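Local coordinates for 3-dehydroshikimate dehydratase (Pseudomonas putida, PDB 5HMQ), which dehydrates 3-dehydroshikimate to protocatechuate with the help of a divalent metal ion, a step in quinate and shikimate degradation, at residues E112-E124 with W151-G163. Residues are numbered along the deposited sequence; the frame is centred on the assembly and turned at random.
Sequences EQLLVDDLRLLGE and WNLVRQADHPALG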
loop_
_atom_site.group_PDB
_atom_site.type_symbol
_atom_site.label_atom_id
_atom_site.label_comp_id
_atom_site.label_asym_id
_atom_site.label_seq_id
_atom_site.Cartn_x
_atom_site.Cartn_y
_atom_site.Cartn_z
ATOM N N GLU C 112 -14.707 39.882 18.251
ATOM C CA GLU C 112 -15.732 38.885 18.548
ATOM C C GLU C 112 -17.074 39.270 17.935
ATOM O O GLU C 112 -17.717 38.458 17.260
ATOM C CB GLU C 112 -15.868 38.705 20.059
ATOM C CG GLU C 112 -16.930 37.697 20.457
ATOM C CD GLU C 112 -16.858 37.324 21.924
ATOM O OE1 GLU C 112 -15.858 37.678 22.581
ATOM O OE2 GLU C 112 -17.801 36.670 22.419
ATOM N N GLN C 113 -17.514 40.510 18.161
ATOM C CA GLN C 113 -18.815 40.934 17.656
ATOM C C GLN C 113 -18.855 40.947 16.132
ATOM O O GLN C 113 -19.906 40.675 15.538
ATOM C CB GLN C 113 -19.167 42.317 18.205
ATOM C CG GLN C 113 -20.580 42.773 17.876
ATOM C CD GLN C 113 -21.636 41.835 18.427
ATOM O OE1 GLN C 113 -21.525 41.353 19.554
ATOM N NE2 GLN C 113 -22.658 41.557 17.625
ATOM N N LEU C 114 -17.726 41.243 15.480
ATOM C CA LEU C 114 -17.697 41.216 14.020
ATOM C C LEU C 114 -17.837 39.792 13.493
ATOM O O LEU C 114 -18.517 39.562 12.486
ATOM C CB LEU C 114 -16.413 41.861 13.502
ATOM C CG LEU C 114 -16.192 41.738 11.992
ATOM C CD1 LEU C 114 -15.899 43.090 11.368
ATOM C CD2 LEU C 114 -15.062 40.766 11.705
ATOM N N LEU C 115 -17.205 38.826 14.164
ATOM C CA LEU C 115 -17.378 37.429 13.780
ATOM C C LEU C 115 -18.823 36.991 13.967
ATOM O O LEU C 115 -19.369 36.254 13.138
ATOM C CB LEU C 115 -16.435 36.539 14.588
ATOM C CG LEU C 115 -14.939 36.850 14.502
ATOM C CD1 LEU C 115 -14.130 35.757 15.185
ATOM C CD2 LEU C 115 -14.499 37.024 13.054
ATOM N N VAL C 116 -19.456 37.428 15.060
ATOM C CA VAL C 116 -20.871 37.138 15.274
ATOM C C VAL C 116 -21.702 37.687 14.122
ATOM O O VAL C 116 -22.571 36.999 13.574
ATOM C CB VAL C 116 -21.335 37.707 16.627
ATOM C CG1 VAL C 116 -22.843 37.581 16.769
ATOM C CG2 VAL C 116 -20.629 36.996 17.768
ATOM N N ASP C 117 -21.436 38.935 13.727
ATOM C CA ASP C 117 -22.192 39.543 12.637
ATOM C C ASP C 117 -21.973 38.795 11.326
ATOM O O ASP C 117 -22.927 38.537 10.584
ATOM C CB ASP C 117 -21.806 41.016 12.486
ATOM C CG ASP C 117 -22.157 41.844 13.711
ATOM O OD1 ASP C 117 -23.015 41.403 14.505
ATOM O OD2 ASP C 117 -21.572 42.935 13.885
ATOM N N ASP C 118 -20.720 38.439 11.029
ATOM C CA ASP C 118 -20.420 37.723 9.791
ATOM C C ASP C 118 -21.103 36.359 9.760
ATOM O O ASP C 118 -21.701 35.972 8.748
ATOM C CB ASP C 118 -18.907 37.571 9.629
ATOM C CG ASP C 118 -18.235 38.845 9.141
ATOM O OD1 ASP C 118 -18.945 39.827 8.841
ATOM O OD2 ASP C 118 -16.991 38.861 9.050
ATOM N N LEU C 119 -21.016 35.609 10.862
ATOM C CA LEU C 119 -21.617 34.278 10.895
ATOM C C LEU C 119 -23.139 34.345 10.815
ATOM O O LEU C 119 -23.761 33.545 10.105
ATOM C CB LEU C 119 -21.168 33.530 12.152
ATOM C CG LEU C 119 -19.688 33.134 12.196
ATOM C CD1 LEU C 119 -19.297 32.647 13.577
ATOM C CD2 LEU C 119 -19.380 32.071 11.147
ATOM N N ARG C 120 -23.758 35.288 11.532
ATOM C CA ARG C 120 -25.207 35.444 11.425
ATOM C C ARG C 120 -25.611 35.847 10.013
ATOM O O ARG C 120 -26.604 35.342 9.477
ATOM C CB ARG C 120 -25.722 36.470 12.434
ATOM C CG ARG C 120 -27.208 36.790 12.251
ATOM C CD ARG C 120 -27.740 37.750 13.305
ATOM N NE ARG C 120 -26.810 38.841 13.571
ATOM C CZ ARG C 120 -26.208 39.041 14.739
ATOM N NH1 ARG C 120 -26.452 38.228 15.761
ATOM N NH2 ARG C 120 -25.369 40.058 14.890
ATOM N N LEU C 121 -24.849 36.755 9.395
ATOM C CA LEU C 121 -25.146 37.153 8.023
ATOM C C LEU C 121 -25.112 35.952 7.087
ATOM O O LEU C 121 -26.004 35.784 6.246
ATOM C CB LEU C 121 -24.160 38.228 7.568
ATOM C CG LEU C 121 -24.235 38.698 6.115
ATOM C CD1 LEU C 121 -25.596 39.301 5.811
ATOM C CD2 LEU C 121 -23.130 39.704 5.837
ATOM N N LEU C 122 -24.100 35.092 7.233
ATOM C CA LEU C 122 -24.046 33.876 6.428
ATOM C C LEU C 122 -25.217 32.960 6.757
ATOM O O LEU C 122 -25.800 32.338 5.860
ATOM C CB LEU C 122 -22.715 33.159 6.650
ATOM C CG LEU C 122 -22.427 31.934 5.778
ATOM C CD1 LEU C 122 -22.469 32.301 4.301
ATOM C CD2 LEU C 122 -21.080 31.324 6.143
ATOM N N GLY C 123 -25.578 32.869 8.040
ATOM C CA GLY C 123 -26.745 32.089 8.419
ATOM C C GLY C 123 -28.026 32.627 7.812
ATOM O O GLY C 123 -28.900 31.859 7.400
ATOM N N GLU C 124 -28.157 33.955 7.748
ATOM C CA GLU C 124 -29.325 34.555 7.109
ATOM C C GLU C 124 -29.377 34.214 5.625
ATOM O O GLU C 124 -30.442 33.868 5.097
ATOM C CB GLU C 124 -29.316 36.071 7.311
ATOM C CG GLU C 124 -29.488 36.512 8.759
ATOM C CD GLU C 124 -29.187 37.985 8.959
ATOM O OE1 GLU C 124 -28.934 38.682 7.952
ATOM O OE2 GLU C 124 -29.204 38.447 10.121
ATOM N N TRP C 151 -19.046 27.500 19.639
ATOM C CA TRP C 151 -20.352 27.588 20.282
ATOM C C TRP C 151 -20.611 28.992 20.814
ATOM O O TRP C 151 -21.746 29.479 20.767
ATOM C CB TRP C 151 -20.461 26.556 21.405
ATOM C CG TRP C 151 -21.671 26.748 22.271
ATOM C CD1 TRP C 151 -21.694 26.882 23.629
ATOM C CD2 TRP C 151 -23.036 26.831 21.836
ATOM N NE1 TRP C 151 -22.987 27.044 24.066
ATOM C CE2 TRP C 151 -23.829 27.017 22.986
ATOM C CE3 TRP C 151 -23.664 26.769 20.587
ATOM C CZ2 TRP C 151 -25.216 27.142 22.925
ATOM C CZ3 TRP C 151 -25.041 26.891 20.527
ATOM C CH2 TRP C 151 -25.802 27.074 21.689
ATOM N N ASN C 152 -19.570 29.661 21.315
ATOM C CA ASN C 152 -19.724 31.040 21.772
ATOM C C ASN C 152 -20.259 31.926 20.654
ATOM O O ASN C 152 -21.195 32.707 20.857
ATOM C CB ASN C 152 -18.386 31.581 22.278
ATOM C CG ASN C 152 -18.505 32.970 22.886
ATOM O OD1 ASN C 152 -19.606 33.497 23.051
ATOM N ND2 ASN C 152 -17.369 33.587 23.179
ATOM N N LEU C 153 -19.674 31.815 19.458
ATOM C CA LEU C 153 -20.106 32.653 18.344
ATOM C C LEU C 153 -21.452 32.195 17.796
ATOM O O LEU C 153 -22.306 33.025 17.466
ATOM C CB LEU C 153 -19.045 32.647 17.245
ATOM C CG LEU C 153 -17.667 33.183 17.640
ATOM C CD1 LEU C 153 -16.668 33.020 16.502
ATOM C CD2 LEU C 153 -17.761 34.637 18.071
ATOM N N VAL C 154 -21.658 30.880 17.686
ATOM C CA VAL C 154 -22.920 30.367 17.159
ATOM C C VAL C 154 -24.072 30.731 18.087
ATOM O O VAL C 154 -25.164 31.098 17.634
ATOM C CB VAL C 154 -22.824 28.846 16.933
ATOM C CG1 VAL C 154 -24.193 28.257 16.626
ATOM C CG2 VAL C 154 -21.855 28.543 15.800
ATOM N N ARG C 155 -23.848 30.636 19.399
ATOM C CA ARG C 155 -24.889 30.986 20.360
ATOM C C ARG C 155 -25.267 32.458 20.249
ATOM O O ARG C 155 -26.453 32.807 20.226
ATOM C CB ARG C 155 -24.422 30.647 21.776
ATOM C CG ARG C 155 -25.443 30.917 22.860
ATOM C CD ARG C 155 -24.855 30.641 24.235
ATOM N NE ARG C 155 -23.575 31.317 24.423
ATOM C CZ ARG C 155 -23.447 32.614 24.689
ATOM N NH1 ARG C 155 -24.525 33.379 24.801
ATOM N NH2 ARG C 155 -22.241 33.147 24.845
ATOM N N GLN C 156 -24.267 33.340 20.180
ATOM C CA GLN C 156 -24.548 34.769 20.085
ATOM C C GLN C 156 -25.223 35.123 18.765
ATOM O O GLN C 156 -26.089 36.005 18.725
ATOM C CB GLN C 156 -23.259 35.574 20.254
ATOM C CG GLN C 156 -22.613 35.446 21.621
ATOM C CD GLN C 156 -21.421 36.366 21.780
ATOM O OE1 GLN C 156 -21.525 37.575 21.567
ATOM N NE2 GLN C 156 -20.276 35.799 22.146
ATOM N N ALA C 157 -24.837 34.460 17.672
ATOM C CA ALA C 157 -25.464 34.745 16.385
ATOM C C ALA C 157 -26.940 34.365 16.393
ATOM O O ALA C 157 -27.769 35.069 15.804
ATOM C CB ALA C 157 -24.722 34.020 15.264
ATOM N N ASP C 158 -27.281 33.255 17.053
ATOM C CA ASP C 158 -28.664 32.902 17.379
ATOM C C ASP C 158 -29.548 32.852 16.130
ATOM O O ASP C 158 -30.525 33.591 15.993
ATOM C CB ASP C 158 -29.233 33.869 18.423
ATOM C CG ASP C 158 -30.550 33.394 19.002
ATOM O OD1 ASP C 158 -30.749 32.163 19.104
ATOM O OD2 ASP C 158 -31.387 34.253 19.357
ATOM N N HIS C 159 -29.183 31.965 15.210
ATOM C CA HIS C 159 -29.957 31.769 13.994
ATOM C C HIS C 159 -30.165 30.273 13.799
ATOM O O HIS C 159 -29.195 29.499 13.878
ATOM C CB HIS C 159 -29.243 32.387 12.784
ATOM C CG HIS C 159 -30.120 32.560 11.585
ATOM N ND1 HIS C 159 -30.581 31.499 10.838
ATOM C CD2 HIS C 159 -30.621 33.677 11.003
ATOM C CE1 HIS C 159 -31.328 31.953 9.847
ATOM N NE2 HIS C 159 -31.369 33.271 9.925
ATOM N N PRO C 160 -31.394 29.822 13.534
ATOM C CA PRO C 160 -31.641 28.373 13.439
ATOM C C PRO C 160 -30.916 27.698 12.288
ATOM O O PRO C 160 -30.756 26.471 12.313
ATOM C CB PRO C 160 -33.165 28.287 13.273
ATOM C CG PRO C 160 -33.558 29.611 12.706
ATOM C CD PRO C 160 -32.626 30.606 13.337
ATOM N N ALA C 161 -30.482 28.447 11.281
ATOM C CA ALA C 161 -29.770 27.880 10.147
ATOM C C ALA C 161 -28.260 27.830 10.355
ATOM O O ALA C 161 -27.538 27.432 9.436
ATOM C CB ALA C 161 -30.086 28.674 8.875
ATOM N N LEU C 162 -27.766 28.215 11.531
ATOM C CA LEU C 162 -26.338 28.230 11.819
ATOM C C LEU C 162 -26.071 27.359 13.038
ATOM O O LEU C 162 -26.620 27.609 14.117
ATOM C CB LEU C 162 -25.840 29.657 12.057
ATOM C CG LEU C 162 -24.443 29.780 12.670
ATOM C CD1 LEU C 162 -23.377 29.292 11.696
ATOM C CD2 LEU C 162 -24.165 31.208 13.091
ATOM N N GLY C 163 -25.228 26.345 12.867
ATOM C CA GLY C 163 -24.971 25.397 13.930
ATOM C C GLY C 163 -23.504 25.059 14.115
ATOM O O GLY C 163 -22.634 25.650 13.472
HETATM O O HOH W 1 -19.994 39.799 21.004
#
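Two neighbouring outer helices of the TIM barrel, 112-128 and 147-157, meet where the Leu153 knob enters a hole formed by Glu112, Leu115, Val116 and Leu119; their short segments cross at -63°, with the axes 8.8 Å apart. With its CG anti to the carbonyl carbon (chi1 -61°), Leu153 sends CD2 to Val116 CG2 (3.7 Å) and CD1 against CD1 of both Leu115 and Leu119; Leu153 and Leu119 also touch Tyr135 of strand 132-136. Small Ala157 lets the backbones close in, its CB 3.9 Å from Arg120 CB. Farther along, Gly123, lacking a side chain, admits the CB of Leu162 and the His159 ring, one face of which lies over Gly123 O. His159 ND1 accepts the in-plane N-H of Ala161 (3.1 Å), which helps set the ring's rotation in the turn leading into strand 162-167. The outer edge is polar: Gln156 NE2 donates to the anti lone pair of Glu112 OE2 (2.6 Å, 156°) and also to Asn152 OD1, while Asn152 ND2 adds a weak bond to OE2. Arg120, bent at chi3, pairs with Asp117. Apolar branches thus fill the interface, amides and a carboxylate link its more exposed margin, and Arg120 NH1 weakly bonds Ala157 O at the helix end.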